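CCMAN5 (Cellulosimicrobium cellulans, PDB 2XSG) hydrolyses alpha-mannosidic linkages as a family 92 glycoside hydrolase and enables mannose-6-phosphate modification of yeast-made human lysosomal enzymes. Local coordinates at residues M582-N588 and T619-A625. Residues are numbered along the deposited sequence; the frame is centred on the assembly and turned at random.
Sequences MLHSNAN and TWNRYIA. With CA (calcium ion), chain C.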
loop_
_atom_site.group_PDB
_atom_site.type_symbol
_atom_site.label_atom_id
_atom_site.label_comp_id
_atom_site.label_asym_id
_atom_site.label_seq_id
_atom_site.Cartn_x
_atom_site.Cartn_y
_atom_site.Cartn_z
ATOM N N MET A 582 -15.658 17.061 14.079
ATOM C CA MET A 582 -15.229 15.791 13.519
ATOM C C MET A 582 -13.873 15.385 14.112
ATOM O O MET A 582 -12.835 15.937 13.734
ATOM C CB MET A 582 -15.146 15.894 11.984
ATOM C CG MET A 582 -14.650 14.621 11.266
ATOM S SD MET A 582 -15.598 13.124 11.611
ATOM C CE MET A 582 -17.277 13.556 11.124
ATOM N N LEU A 583 -13.881 14.418 15.028
ATOM C CA LEU A 583 -12.648 14.037 15.756
ATOM C C LEU A 583 -11.937 12.874 15.078
ATOM O O LEU A 583 -10.735 12.647 15.297
ATOM C CB LEU A 583 -12.962 13.689 17.220
ATOM C CG LEU A 583 -13.702 14.778 18.002
ATOM C CD1 LEU A 583 -13.795 14.408 19.464
ATOM C CD2 LEU A 583 -13.038 16.154 17.818
ATOM N N HIS A 584 -12.686 12.151 14.248
ATOM C CA HIS A 584 -12.132 11.095 13.414
ATOM C C HIS A 584 -11.328 11.699 12.261
ATOM O O HIS A 584 -11.696 12.756 11.733
ATOM C CB HIS A 584 -13.272 10.249 12.849
ATOM C CG HIS A 584 -12.830 9.226 11.854
ATOM N ND1 HIS A 584 -13.245 9.234 10.537
ATOM C CD2 HIS A 584 -12.029 8.147 11.989
ATOM C CE1 HIS A 584 -12.698 8.213 9.900
ATOM N NE2 HIS A 584 -11.958 7.538 10.759
ATOM N N SER A 585 -10.245 11.029 11.864
ATOM C CA SER A 585 -9.533 11.410 10.644
ATOM C C SER A 585 -9.727 10.370 9.557
ATOM O O SER A 585 -9.564 9.164 9.804
ATOM C CB SER A 585 -8.045 11.632 10.895
ATOM O OG SER A 585 -7.395 12.040 9.693
ATOM N N ASN A 586 -10.059 10.838 8.352
ATOM C CA ASN A 586 -10.109 9.971 7.159
ATOM C C ASN A 586 -8.782 9.895 6.386
ATOM O O ASN A 586 -8.620 9.056 5.502
ATOM C CB ASN A 586 -11.214 10.433 6.199
ATOM C CG ASN A 586 -12.571 10.511 6.868
ATOM O OD1 ASN A 586 -13.187 11.590 6.952
ATOM N ND2 ASN A 586 -13.026 9.396 7.375
ATOM N N ALA A 587 -7.834 10.758 6.735
ATOM C CA ALA A 587 -6.655 10.989 5.901
ATOM C C ALA A 587 -5.483 10.088 6.272
ATOM O O ALA A 587 -4.513 9.987 5.514
ATOM C CB ALA A 587 -6.240 12.470 5.966
ATOM N N ASN A 588 -5.582 9.444 7.432
ATOM C CA ASN A 588 -4.546 8.546 7.945
ATOM C C ASN A 588 -5.134 7.241 8.486
ATOM O O ASN A 588 -6.357 7.134 8.707
ATOM C CB ASN A 588 -3.761 9.239 9.056
ATOM C CG ASN A 588 -2.349 8.747 9.162
ATOM O OD1 ASN A 588 -1.770 8.274 8.185
ATOM N ND2 ASN A 588 -1.776 8.849 10.354
ATOM N N THR A 619 -17.968 14.096 3.099
ATOM C CA THR A 619 -17.970 14.176 4.560
ATOM C C THR A 619 -17.214 15.406 5.041
ATOM O O THR A 619 -16.430 15.992 4.287
ATOM C CB THR A 619 -17.277 12.958 5.220
ATOM O OG1 THR A 619 -16.025 12.705 4.558
ATOM C CG2 THR A 619 -18.169 11.722 5.155
ATOM N N TRP A 620 -17.436 15.769 6.307
ATOM C CA TRP A 620 -16.613 16.766 6.989
ATOM C C TRP A 620 -15.234 16.209 7.300
ATOM O O TRP A 620 -15.100 15.116 7.849
ATOM C CB TRP A 620 -17.276 17.224 8.284
ATOM C CG TRP A 620 -18.348 18.232 8.042
ATOM C CD1 TRP A 620 -19.696 18.072 8.259
ATOM C CD2 TRP A 620 -18.174 19.550 7.512
ATOM N NE1 TRP A 620 -20.357 19.223 7.920
ATOM C CE2 TRP A 620 -19.457 20.144 7.450
ATOM C CE3 TRP A 620 -17.059 20.298 7.106
ATOM C CZ2 TRP A 620 -19.654 21.456 6.993
ATOM C CZ3 TRP A 620 -17.258 21.601 6.643
ATOM C CH2 TRP A 620 -18.547 22.164 6.589
ATOM N N ASN A 621 -14.213 16.970 6.917
ATOM C CA ASN A 621 -12.830 16.596 7.181
ATOM C C ASN A 621 -12.098 17.677 7.940
ATOM O O ASN A 621 -11.892 18.778 7.423
ATOM C CB ASN A 621 -12.108 16.247 5.885
ATOM C CG ASN A 621 -12.534 14.901 5.355
ATOM O OD1 ASN A 621 -11.947 13.878 5.704
ATOM N ND2 ASN A 621 -13.609 14.883 4.568
ATOM N N ARG A 622 -11.756 17.356 9.188
ATOM C CA ARG A 622 -11.018 18.258 10.059
ATOM C C ARG A 622 -9.510 18.038 9.957
ATOM O O ARG A 622 -8.724 18.993 10.017
ATOM C CB ARG A 622 -11.482 18.114 11.523
ATOM C CG ARG A 622 -10.633 18.928 12.519
ATOM C CD ARG A 622 -11.174 18.914 13.947
ATOM N NE ARG A 622 -10.235 19.580 14.865
ATOM C CZ ARG A 622 -10.394 19.690 16.185
ATOM N NH1 ARG A 622 -11.476 19.223 16.796
ATOM N NH2 ARG A 622 -9.462 20.299 16.900
ATOM N N TYR A 623 -9.100 16.785 9.788
ATOM C CA TYR A 623 -7.680 16.456 9.857
ATOM C C TYR A 623 -7.028 16.041 8.532
ATOM O O TYR A 623 -7.621 15.334 7.723
ATOM C CB TYR A 623 -7.452 15.365 10.903
ATOM C CG TYR A 623 -7.861 15.753 12.321
ATOM C CD1 TYR A 623 -9.113 15.401 12.824
ATOM C CD2 TYR A 623 -6.984 16.423 13.162
ATOM C CE1 TYR A 623 -9.487 15.726 14.127
ATOM C CE2 TYR A 623 -7.356 16.771 14.462
ATOM C CZ TYR A 623 -8.606 16.413 14.935
ATOM O OH TYR A 623 -8.982 16.736 16.221
ATOM N N ILE A 624 -5.791 16.504 8.340
ATOM C CA ILE A 624 -4.889 15.997 7.286
ATOM C C ILE A 624 -3.934 15.002 7.940
ATOM O O ILE A 624 -4.070 14.726 9.127
ATOM C CB ILE A 624 -4.125 17.151 6.535
ATOM C CG1 ILE A 624 -3.523 18.165 7.520
ATOM C CG2 ILE A 624 -5.071 17.854 5.538
ATOM C CD1 ILE A 624 -2.601 19.207 6.879
ATOM N N ALA A 625 -3.000 14.440 7.178
ATOM C CA ALA A 625 -2.167 13.346 7.669
ATOM C C ALA A 625 -0.827 13.811 8.215
ATOM O O ALA A 625 -0.046 13.004 8.700
ATOM C CB ALA A 625 -1.976 12.285 6.592
HETATM CA CA CA C . -0.619 7.524 6.256
HETATM O O HOH W 1 -9.352 13.966 17.316
HETATM O O HOH W 2 -11.223 14.623 9.987
HETATM O O HOH W 3 -4.734 12.207 10.063
HETATM O O HOH W 4 -9.864 13.541 7.639
HETATM O O HOH W 5 -2.397 8.282 4.752
#
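The calcium site of the family 92 catalytic domain lies at one end of this contact. N588 OD1 binds the ion at 2.4 Å, E589 and D662 complete its protein ligands, and N588 ND2 is hydrogen-bonded with Q536 O. Water 5, 2.5 Å from the calcium, donates to A587 O at 2.8 Å. Beside the site, A587 CB and A625 CB pack at 4.3 Å. From here the loop 582-588 runs along 619-625, whose strand is an edge strand of a small antiparallel sheet next to 638-646, where R622 NH2 forms a salt bridge with E638. Ordered waters bridge the two segments. Water 2 donates to H584 O (2.6 Å) and accepts from Y623 N (3.0 Å). Water 4 accepts from N586 N (2.8 Å) and donates to N621 OD1 and Y623 O, both at 2.9 Å. Water 3 joins S585 OG (2.7 Å) to I624 O (2.8 Å). S585 OG also accepts from A587 N at 3.3 Å, which makes an ST turn. The Y623 ring fits against the loop, with CE1 3.4 Å from M582 O. Y623 OH is hydrogen-bonded with A527 O; water 1 donates to Y623 OH (3.0 Å) and to L583 O (2.8 Å). R622 CB lies 3.4 Å from M582 O. At the far end, M582 CG lies 3.5 Å from W620 O.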